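Local coordinates for protein putative TRAP PERIPLASMIC SOLUTE BINDING PROTEIN (Haemophilus influenzae, PDB 4PBQ) that probably serves as the periplasmic solute-binding component of a TRAP transporter, and holds L-gulonate in its pocket, at residues 164-169 against 175-180; 111-116 against 268-273; 91-96 against 129-134. One frame throughout, in Å; residues are numbered along the deposited sequence.

Interaction 1: residues 164-169 against 175-180. With 2UF (L-gulonate), chain D.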
loop_
_atom_site.group_PDB
_atom_site.type_symbol
_atom_site.label_atom_id
_atom_site.label_comp_id
_atom_site.label_asym_id
_atom_site.label_seq_id
_atom_site.Cartn_x
_atom_site.Cartn_y
_atom_site.Cartn_z
ATOM N N LEU A 164 -8.669 -5.184 -22.118
ATOM C CA LEU A 164 -8.345 -4.090 -21.199
ATOM C C LEU A 164 -6.841 -4.009 -20.962
ATOM O O LEU A 164 -6.215 -5.025 -20.671
ATOM C CB LEU A 164 -9.057 -4.284 -19.864
ATOM C CG LEU A 164 -8.892 -3.112 -18.894
ATOM C CD1 LEU A 164 -9.582 -1.848 -19.412
ATOM C CD2 LEU A 164 -9.420 -3.514 -17.524
ATOM N N ARG A 165 -6.277 -2.806 -21.081
ATOM C CA ARG A 165 -4.858 -2.574 -20.806
ATOM C C ARG A 165 -4.739 -1.789 -19.515
ATOM O O ARG A 165 -5.203 -0.652 -19.422
ATOM C CB ARG A 165 -4.214 -1.815 -21.965
ATOM C CG ARG A 165 -4.287 -2.572 -23.308
ATOM C CD ARG A 165 -4.052 -1.669 -24.504
ATOM N NE ARG A 165 -4.910 -0.496 -24.471
ATOM C CZ ARG A 165 -4.623 0.658 -25.067
ATOM N NH1 ARG A 165 -3.517 0.788 -25.789
ATOM N NH2 ARG A 165 -5.447 1.684 -24.950
ATOM N N LEU A 166 -4.141 -2.410 -18.511
ATOM C CA LEU A 166 -4.099 -1.787 -17.191
ATOM C C LEU A 166 -2.669 -1.630 -16.744
ATOM O O LEU A 166 -1.898 -2.594 -16.775
ATOM C CB LEU A 166 -4.853 -2.660 -16.197
ATOM C CG LEU A 166 -5.708 -1.992 -15.132
ATOM C CD1 LEU A 166 -6.829 -1.159 -15.777
ATOM C CD2 LEU A 166 -6.296 -3.028 -14.175
ATOM N N ARG A 167 -2.291 -0.424 -16.325
ATOM C CA ARG A 167 -1.034 -0.290 -15.612
ATOM C C ARG A 167 -1.126 -1.066 -14.312
ATOM O O ARG A 167 -2.150 -1.018 -13.627
ATOM C CB ARG A 167 -0.712 1.165 -15.305
ATOM C CG ARG A 167 0.527 1.363 -14.474
ATOM C CD ARG A 167 0.236 1.443 -12.999
ATOM N NE ARG A 167 1.427 1.674 -12.198
ATOM C CZ ARG A 167 1.413 1.734 -10.878
ATOM N NH1 ARG A 167 0.258 1.587 -10.214
ATOM N NH2 ARG A 167 2.536 1.941 -10.218
ATOM N N VAL A 168 -0.049 -1.759 -13.966
ATOM C CA VAL A 168 0.095 -2.345 -12.635
ATOM C C VAL A 168 1.410 -1.877 -11.985
ATOM O O VAL A 168 2.312 -1.378 -12.664
ATOM C CB VAL A 168 0.028 -3.899 -12.654
ATOM C CG1 VAL A 168 -1.354 -4.362 -13.133
ATOM C CG2 VAL A 168 1.140 -4.472 -13.542
ATOM N N PRO A 169 1.519 -2.037 -10.673
ATOM C CA PRO A 169 2.768 -1.574 -10.026
ATOM C C PRO A 169 3.983 -2.446 -10.335
ATOM O O PRO A 169 3.887 -3.455 -11.071
ATOM C CB PRO A 169 2.452 -1.627 -8.537
ATOM C CG PRO A 169 1.152 -2.351 -8.395
ATOM C CD PRO A 169 0.448 -2.327 -9.714
ATOM N N VAL A 175 1.051 -8.141 -11.867
ATOM C CA VAL A 175 1.083 -8.612 -13.239
ATOM C C VAL A 175 0.309 -9.930 -13.309
ATOM O O VAL A 175 -0.535 -10.119 -14.186
ATOM C CB VAL A 175 2.520 -8.793 -13.782
ATOM C CG1 VAL A 175 2.475 -9.260 -15.222
ATOM C CG2 VAL A 175 3.324 -7.490 -13.688
ATOM N N ASP A 176 0.631 -10.872 -12.428
ATOM C CA ASP A 176 -0.060 -12.171 -12.414
ATOM C C ASP A 176 -1.561 -12.058 -12.114
ATOM O O ASP A 176 -2.390 -12.737 -12.740
ATOM C CB ASP A 176 0.622 -13.111 -11.424
ATOM C CG ASP A 176 2.037 -13.477 -11.836
ATOM O OD1 ASP A 176 2.410 -13.334 -13.034
ATOM O OD2 ASP A 176 2.768 -13.942 -10.946
ATOM N N TRP A 177 -1.909 -11.196 -11.162
ATOM C CA TRP A 177 -3.308 -10.932 -10.849
ATOM C C TRP A 177 -4.049 -10.472 -12.109
ATOM O O TRP A 177 -5.120 -10.986 -12.456
ATOM C CB TRP A 177 -3.427 -9.885 -9.719
ATOM C CG TRP A 177 -4.805 -9.310 -9.644
ATOM C CD1 TRP A 177 -5.887 -9.860 -9.025
ATOM C CD2 TRP A 177 -5.264 -8.093 -10.250
ATOM N NE1 TRP A 177 -6.997 -9.080 -9.215
ATOM C CE2 TRP A 177 -6.640 -7.981 -9.962
ATOM C CE3 TRP A 177 -4.648 -7.100 -11.024
ATOM C CZ2 TRP A 177 -7.416 -6.917 -10.419
ATOM C CZ3 TRP A 177 -5.422 -6.028 -11.472
ATOM C CH2 TRP A 177 -6.785 -5.944 -11.156
ATOM N N ALA A 178 -3.460 -9.522 -12.828
ATOM C CA ALA A 178 -4.113 -8.975 -14.000
ATOM C C ALA A 178 -4.301 -10.054 -15.058
ATOM O O ALA A 178 -5.362 -10.157 -15.641
ATOM C CB ALA A 178 -3.344 -7.805 -14.560
ATOM N N LYS A 179 -3.291 -10.878 -15.258
ATOM C CA LYS A 179 -3.418 -11.954 -16.247
ATOM C C LYS A 179 -4.480 -12.978 -15.847
ATOM O O LYS A 179 -5.157 -13.568 -16.700
ATOM C CB LYS A 179 -2.058 -12.620 -16.484
ATOM C CG LYS A 179 -1.031 -11.639 -17.117
ATOM C CD LYS A 179 0.330 -12.249 -17.303
ATOM C CE LYS A 179 0.301 -13.213 -18.481
ATOM N NZ LYS A 179 1.649 -13.420 -19.025
ATOM N N ALA A 180 -4.637 -13.216 -14.552
ATOM C CA ALA A 180 -5.681 -14.130 -14.084
ATOM C C ALA A 180 -7.088 -13.578 -14.351
ATOM O O ALA A 180 -8.059 -14.344 -14.437
ATOM C CB ALA A 180 -5.503 -14.435 -12.582
HETATM O O6A 2UF D . 2.428 2.389 -7.322
HETATM C C6 2UF D . 1.435 1.825 -6.842
HETATM O O6B 2UF D . 0.387 1.564 -7.452
HETATM C C5 2UF D . 1.499 1.469 -5.342
HETATM O O5 2UF D . 0.186 1.474 -4.825
HETATM C C4 2UF D . 2.136 0.076 -5.133
HETATM O O4 2UF D . 3.512 0.105 -5.545
HETATM C C3 2UF D . 2.014 -0.337 -3.651
HETATM O O3 2UF D . 2.485 0.708 -2.732
HETATM C C2 2UF D . 2.798 -1.629 -3.362
HETATM O O2 2UF D . 2.323 -2.066 -2.104
HETATM C C1 2UF D . 2.477 -2.750 -4.399
HETATM O O1 2UF D . 3.124 -3.951 -3.949
#
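NH1 of R167 donates to O6B of L-gulonate at 2.8 Å, and NH2 of R167 reaches O6A of the same carboxylate at 2.9 Å. Both bonds are nearly straight (173° and 170°), so the guanidinium meets the acid end-on through two nitrogens and is fixed in rotation. Its NE is hydrogen-bonded to M188 O, a second-shell grip that helps orient the group, while P169 CA sits 3.5 Å above one face, offset toward the rim. Two residues on, P169 also lines the pocket, with its CB 3.6 Å from O4 of the sugar acid.

L166 and V168 turn the other way, toward helix 172-180, and their contacts with it are wholly apolar. V168 CG2 lies 3.7 Å from V175 CG2, the two side chains crossing at about a right angle. The other V168 branch, CG1, comes to 4.2 Å from A178 CB. The indole of W177 (CG anti to the backbone N, chi1 164°) brings CZ3 to 4.1 Å from L166 CD2, which lies at the ring edge; W177 also stacks with H229. Strand and helix run nearly antiparallel, as in the first half of a beta-alpha-beta crossover completed by the parallel strand 184-187. An arginine clasping a substrate carboxylate in two bonds is characteristic of the pocket of TRAP solute-binding proteins.

Interaction 2: residues 111-116 against 268-273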
loop_
_atom_site.group_PDB
_atom_site.type_symbol
_atom_site.label_atom_id
_atom_site.label_comp_id
_atom_site.label_asym_id
_atom_site.label_seq_id
_atom_site.Cartn_x
_atom_site.Cartn_y
_atom_site.Cartn_z
ATOM N N ASP A 111 -12.617 -6.614 4.980
ATOM C CA ASP A 111 -12.858 -5.184 5.125
ATOM C C ASP A 111 -11.685 -4.524 5.856
ATOM O O ASP A 111 -10.740 -5.205 6.266
ATOM C CB ASP A 111 -14.200 -4.903 5.830
ATOM C CG ASP A 111 -14.336 -5.589 7.189
ATOM O OD1 ASP A 111 -13.340 -5.724 7.935
ATOM O OD2 ASP A 111 -15.482 -5.981 7.532
ATOM N N ASN A 112 -11.744 -3.207 5.995
ATOM C CA ASN A 112 -10.654 -2.454 6.615
ATOM C C ASN A 112 -10.358 -2.921 8.048
ATOM O O ASN A 112 -9.193 -3.080 8.428
ATOM C CB ASN A 112 -10.968 -0.962 6.657
ATOM C CG ASN A 112 -10.958 -0.313 5.289
ATOM O OD1 ASN A 112 -10.213 -0.715 4.392
ATOM N ND2 ASN A 112 -11.772 0.720 5.128
ATOM N N GLN A 113 -11.411 -3.133 8.839
ATOM C CA GLN A 113 -11.209 -3.517 10.226
ATOM C C GLN A 113 -10.527 -4.890 10.330
ATOM O O GLN A 113 -9.685 -5.095 11.192
ATOM C CB GLN A 113 -12.518 -3.444 11.023
ATOM C CG GLN A 113 -12.835 -2.020 11.519
ATOM C CD GLN A 113 -11.820 -1.493 12.560
ATOM O OE1 GLN A 113 -11.369 -2.233 13.441
ATOM N NE2 GLN A 113 -11.462 -0.211 12.452
ATOM N N GLU A 114 -10.863 -5.819 9.440
ATOM C CA GLU A 114 -10.195 -7.126 9.466
ATOM C C GLU A 114 -8.723 -7.026 9.030
ATOM O O GLU A 114 -7.856 -7.699 9.601
ATOM C CB GLU A 114 -10.940 -8.145 8.589
ATOM C CG GLU A 114 -10.264 -9.523 8.533
ATOM C CD GLU A 114 -11.168 -10.568 7.935
ATOM O OE1 GLU A 114 -12.026 -11.100 8.688
ATOM O OE2 GLU A 114 -11.047 -10.845 6.717
ATOM N N ALA A 115 -8.439 -6.190 8.026
ATOM C CA ALA A 115 -7.067 -5.966 7.609
ATOM C C ALA A 115 -6.257 -5.436 8.792
ATOM O O ALA A 115 -5.131 -5.885 9.032
ATOM C CB ALA A 115 -6.999 -4.997 6.425
ATOM N N LYS A 116 -6.845 -4.511 9.548
ATOM C CA LYS A 116 -6.135 -3.875 10.645
ATOM C C LYS A 116 -5.877 -4.932 11.725
ATOM O O LYS A 116 -4.799 -5.013 12.291
ATOM C CB LYS A 116 -6.962 -2.711 11.206
ATOM C CG LYS A 116 -6.326 -1.969 12.377
ATOM C CD LYS A 116 -7.232 -0.813 12.813
ATOM C CE LYS A 116 -6.626 0.004 13.943
ATOM N NZ LYS A 116 -6.703 -0.699 15.247
ATOM N N LEU A 268 -8.118 7.916 10.736
ATOM C CA LEU A 268 -8.237 8.981 9.759
ATOM C C LEU A 268 -8.422 8.436 8.335
ATOM O O LEU A 268 -9.192 8.981 7.532
ATOM C CB LEU A 268 -6.995 9.883 9.828
ATOM C CG LEU A 268 -7.074 11.098 8.905
ATOM C CD1 LEU A 268 -8.278 11.969 9.232
ATOM C CD2 LEU A 268 -5.799 11.943 8.991
ATOM N N ALA A 269 -7.732 7.351 8.034
ATOM C CA ALA A 269 -7.820 6.765 6.713
ATOM C C ALA A 269 -9.216 6.192 6.455
ATOM O O ALA A 269 -9.776 6.393 5.383
ATOM C CB ALA A 269 -6.729 5.686 6.532
ATOM N N ILE A 270 -9.778 5.485 7.431
ATOM C CA ILE A 270 -11.121 4.959 7.275
ATOM C C ILE A 270 -12.139 6.094 7.082
ATOM O O ILE A 270 -12.975 6.038 6.168
ATOM C CB ILE A 270 -11.484 4.032 8.448
ATOM C CG1 ILE A 270 -10.612 2.777 8.361
ATOM C CG2 ILE A 270 -12.972 3.672 8.437
ATOM C CD1 ILE A 270 -10.550 1.981 9.645
ATOM N N LYS A 271 -12.044 7.129 7.915
ATOM C CA LYS A 271 -12.927 8.285 7.841
ATOM C C LYS A 271 -12.803 9.010 6.506
ATOM O O LYS A 271 -13.821 9.369 5.880
ATOM C CB LYS A 271 -12.622 9.231 9.012
ATOM C CG LYS A 271 -13.443 10.526 9.045
ATOM C CD LYS A 271 -12.939 11.443 10.155
ATOM C CE LYS A 271 -13.556 12.824 10.061
ATOM N NZ LYS A 271 -15.020 12.751 10.296
ATOM N N THR A 272 -11.559 9.221 6.081
ATOM C CA THR A 272 -11.265 10.006 4.892
ATOM C C THR A 272 -11.672 9.246 3.636
ATOM O O THR A 272 -12.176 9.833 2.691
ATOM C CB THR A 272 -9.770 10.432 4.826
ATOM O OG1 THR A 272 -9.449 11.230 5.980
ATOM C CG2 THR A 272 -9.499 11.268 3.617
ATOM N N GLU A 273 -11.498 7.932 3.638
ATOM C CA GLU A 273 -11.851 7.143 2.458
ATOM C C GLU A 273 -13.349 7.251 2.157
ATOM O O GLU A 273 -13.746 7.330 0.994
ATOM C CB GLU A 273 -11.450 5.701 2.684
ATOM C CG GLU A 273 -11.869 4.772 1.581
ATOM C CD GLU A 273 -11.358 3.383 1.839
ATOM O OE1 GLU A 273 -11.901 2.736 2.772
ATOM O OE2 GLU A 273 -10.375 2.984 1.147
HETATM O O HOH W 1 -9.884 0.445 1.951
#
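N112, in the first turn of helix 112-119, faces I270 and E273 on the long helix 248-281. This is a helix-helix contact at the protein surface, with segment axes nearly antiparallel (161°) and 11.9 Å apart, a separation bridged by side chains alone.

The polar part is carried by N112 and E273. ND2 of N112 donates to E273 OE1 at 3.1 Å, meeting that oxygen nearly along its C-O axis. Amide and carboxylate are close to coplanar, 25° apart. E273 spans the gap because its CG is anti to the backbone N and the chain stays extended beyond it. A water closes the pair into a ring by donating to both N112 OD1 and E273 OE2, each at 2.7 Å, so both ends of the amide are engaged.

Van der Waals contacts join I270 to two amide side chains. I270 and N112 lie alongside, pointing opposite ways, with CG1 of I270 4.0 Å from ND2 of N112. The side chain of Q113, bent at chi2, brings NE2 to 3.7 Å from I270 CD1, the two crossing at about a right angle. M143 and F146 of strand 136-151 touch N112, and M143 also meets I270 and E273, placing the helix pair against that strand.

At the start of helix 112-119, the N-cap residue D111 accepts from E114 N through OD1 at 2.9 Å.

Interaction 3: residues 91-96 against 129-134. With 2UF (L-gulonate), chain D.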
loop_
_atom_site.group_PDB
_atom_site.type_symbol
_atom_site.label_atom_id
_atom_site.label_comp_id
_atom_site.label_asym_id
_atom_site.label_seq_id
_atom_site.Cartn_x
_atom_site.Cartn_y
_atom_site.Cartn_z
ATOM N N LEU A 91 4.629 -2.808 -0.534
ATOM C CA LEU A 91 5.280 -4.089 -0.282
ATOM C C LEU A 91 6.295 -4.471 -1.375
ATOM O O LEU A 91 6.499 -5.649 -1.649
ATOM C CB LEU A 91 4.202 -5.197 -0.201
ATOM C CG LEU A 91 3.012 -4.924 0.733
ATOM C CD1 LEU A 91 2.094 -6.146 0.871
ATOM C CD2 LEU A 91 3.487 -4.507 2.106
ATOM N N LEU A 92 6.936 -3.489 -1.996
ATOM C CA LEU A 92 7.806 -3.767 -3.139
ATOM C C LEU A 92 9.031 -4.608 -2.775
ATOM O O LEU A 92 9.598 -5.269 -3.655
ATOM C CB LEU A 92 8.239 -2.481 -3.828
ATOM C CG LEU A 92 7.161 -1.573 -4.400
ATOM C CD1 LEU A 92 7.808 -0.458 -5.148
ATOM C CD2 LEU A 92 6.175 -2.364 -5.287
ATOM N N LEU A 93 9.416 -4.619 -1.500
ATOM C CA LEU A 93 10.498 -5.480 -1.042
ATOM C C LEU A 93 10.163 -6.952 -1.284
ATOM O O LEU A 93 11.048 -7.814 -1.211
ATOM C CB LEU A 93 10.798 -5.247 0.435
ATOM C CG LEU A 93 12.068 -5.936 0.937
ATOM C CD1 LEU A 93 13.268 -5.425 0.201
ATOM C CD2 LEU A 93 12.221 -5.669 2.442
ATOM N N GLN A 94 8.915 -7.253 -1.635
ATOM C CA GLN A 94 8.566 -8.627 -1.999
ATOM C C GLN A 94 9.402 -9.144 -3.177
ATOM O O GLN A 94 9.514 -10.362 -3.368
ATOM C CB GLN A 94 7.081 -8.766 -2.322
ATOM C CG GLN A 94 6.655 -8.108 -3.644
ATOM C CD GLN A 94 6.814 -9.027 -4.849
ATOM O OE1 GLN A 94 6.442 -10.200 -4.809
ATOM N NE2 GLN A 94 7.354 -8.488 -5.934
ATOM N N ASN A 95 9.979 -8.247 -3.976
ATOM C CA ASN A 95 10.842 -8.712 -5.093
ATOM C C ASN A 95 12.197 -9.241 -4.613
ATOM O O ASN A 95 12.943 -9.870 -5.374
ATOM C CB ASN A 95 11.000 -7.650 -6.231
ATOM C CG ASN A 95 11.765 -6.398 -5.804
ATOM O OD1 ASN A 95 12.504 -6.399 -4.828
ATOM N ND2 ASN A 95 11.586 -5.313 -6.558
ATOM N N VAL A 96 12.510 -9.002 -3.344
ATOM C CA VAL A 96 13.697 -9.556 -2.709
ATOM C C VAL A 96 13.336 -10.817 -1.926
ATOM O O VAL A 96 14.073 -11.798 -1.952
ATOM C CB VAL A 96 14.374 -8.521 -1.784
ATOM C CG1 VAL A 96 15.519 -9.157 -0.982
ATOM C CG2 VAL A 96 14.876 -7.360 -2.618
ATOM N N GLN A 129 9.462 -8.351 11.391
ATOM C CA GLN A 129 10.803 -8.511 11.963
ATOM C C GLN A 129 11.810 -9.046 10.957
ATOM O O GLN A 129 12.999 -8.753 11.039
ATOM C CB GLN A 129 10.748 -9.443 13.173
ATOM C CG GLN A 129 10.181 -8.785 14.425
ATOM C CD GLN A 129 9.954 -9.770 15.568
ATOM O OE1 GLN A 129 9.313 -9.430 16.562
ATOM N NE2 GLN A 129 10.476 -10.988 15.433
ATOM N N LYS A 130 11.330 -9.831 9.996
ATOM C CA LYS A 130 12.211 -10.389 8.977
ATOM C C LYS A 130 12.772 -9.334 8.030
ATOM O O LYS A 130 13.727 -9.612 7.308
ATOM C CB LYS A 130 11.475 -11.426 8.132
ATOM C CG LYS A 130 11.083 -12.695 8.870
ATOM C CD LYS A 130 10.289 -13.635 7.953
ATOM C CE LYS A 130 10.299 -15.076 8.464
ATOM N NZ LYS A 130 10.135 -15.151 9.940
HETATM N N MSE A 131 12.186 -8.143 8.010
HETATM C CA MSE A 131 12.720 -7.076 7.163
HETATM C C MSE A 131 14.106 -6.643 7.635
HETATM O O MSE A 131 14.882 -6.093 6.867
HETATM C CB MSE A 131 11.753 -5.895 7.128
HETATM C CG MSE A 131 10.421 -6.233 6.519
HETATM SE SE MSE A 131 9.266 -4.636 6.433
HETATM C CE MSE A 131 10.137 -3.725 5.092
ATOM N N GLU A 132 14.436 -6.905 8.898
ATOM C CA GLU A 132 15.745 -6.527 9.423
ATOM C C GLU A 132 16.906 -7.228 8.704
ATOM O O GLU A 132 17.999 -6.677 8.589
ATOM C CB GLU A 132 15.803 -6.744 10.943
ATOM C CG GLU A 132 14.827 -5.800 11.633
ATOM C CD GLU A 132 14.629 -6.081 13.110
ATOM O OE1 GLU A 132 15.626 -6.385 13.789
ATOM O OE2 GLU A 132 13.465 -5.978 13.575
ATOM N N LYS A 133 16.655 -8.431 8.213
ATOM C CA LYS A 133 17.636 -9.164 7.419
ATOM C C LYS A 133 18.038 -8.405 6.150
ATOM O O LYS A 133 19.122 -8.622 5.591
ATOM C CB LYS A 133 17.043 -10.520 7.020
ATOM C CG LYS A 133 17.895 -11.349 6.093
ATOM C CD LYS A 133 17.260 -12.732 5.890
ATOM C CE LYS A 133 18.082 -13.627 4.957
ATOM N NZ LYS A 133 17.479 -14.993 4.855
ATOM N N TYR A 134 17.169 -7.514 5.704
ATOM C CA TYR A 134 17.398 -6.742 4.479
ATOM C C TYR A 134 17.633 -5.265 4.767
ATOM O O TYR A 134 17.545 -4.422 3.860
ATOM C CB TYR A 134 16.210 -6.921 3.530
ATOM C CG TYR A 134 15.958 -8.380 3.265
ATOM C CD1 TYR A 134 16.764 -9.085 2.387
ATOM C CD2 TYR A 134 14.956 -9.064 3.927
ATOM C CE1 TYR A 134 16.561 -10.441 2.165
ATOM C CE2 TYR A 134 14.745 -10.400 3.710
ATOM C CZ TYR A 134 15.553 -11.089 2.821
ATOM O OH TYR A 134 15.353 -12.449 2.591
HETATM O O6A 2UF D . 2.428 2.389 -7.322
HETATM C C6 2UF D . 1.435 1.825 -6.842
HETATM O O6B 2UF D . 0.387 1.564 -7.452
HETATM C C5 2UF D . 1.499 1.469 -5.342
HETATM O O5 2UF D . 0.186 1.474 -4.825
HETATM C C4 2UF D . 2.136 0.076 -5.133
HETATM O O4 2UF D . 3.512 0.105 -5.545
HETATM C C3 2UF D . 2.014 -0.337 -3.651
HETATM O O3 2UF D . 2.485 0.708 -2.732
HETATM C C2 2UF D . 2.798 -1.629 -3.362
HETATM O O2 2UF D . 2.323 -2.066 -2.104
HETATM C C1 2UF D . 2.477 -2.750 -4.399
HETATM O O1 2UF D . 3.124 -3.951 -3.949
HETATM O O HOH W 2 15.186 -14.124 -0.451
#
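The L-gulonate pocket is bordered here by the loop after strand 86-89, whose 3-10 turn and the residue after it pack through L93 and V96 against M131 and Y134, in the connection from helix 122-129 to strand 136-151. No hydrogen bond joins the two segments directly, and the direct contacts are apolar.

L93 CD2 stands 3.9 Å from CE of M131, a selenomethionine in this crystal. The CA-CB bond of M131 points neither toward 91-96 nor away from it; the bend at chi3 (72°) brings the terminal methyl to the leucine, which it meets obliquely. The same L93 methyl lies 4.3 Å from Y134 CB, so it touches both residues. F100 touches both L93 and M131, while L235 of strand 231-239 backs M131, which extends this small hydrophobic cluster into the sheet.

V96, farther from the ligand, uses CG1 against the tyrosine: with this branch anti to the backbone N (chi1 173°), it comes to 3.6 Å from Y134 CE1, approaching the ring obliquely. K133 CG lies over the centre of one ring face. The hydroxyl of Y134 is hydrogen-bonded to D97 OD2, just beyond V96, giving the ring a polar tie to the same loop. A water donates to V96 O at 3.0 Å and only weakly to Y134 OH.

At the other end of 91-96, the chain faces the ligand. L92 CD2 comes to 3.6 Å from O4 of L-gulonate, an apolar branch against a hydroxyl. From this segment the polar grip comes from the backbone: L91 N donates to the ligand's O2 at 2.9 Å, with an angle of 158°.

From the N terminus, 91-96 comes first, then 111-116, and the chain returns at 129-134 to close interaction 3 around a 32-residue loop, tying the loop after strand 86-89 to the one before strand 136-151. Interaction 1 follows as a short strand-to-helix connection within the beta-alpha-beta unit, joining strand 165-168 to helix 172-180 with five residues between its segments. Interaction 2, begun at 111-116, closes last at 268-273; it therefore crosses interaction 3 and encloses interaction 1. Interactions 1 and 3 both reach L-gulonate, one at its carboxylate and the other toward its far end. Interaction 2 ties helix 248-281 to helix 112-119, across the chain's centre from interaction 3.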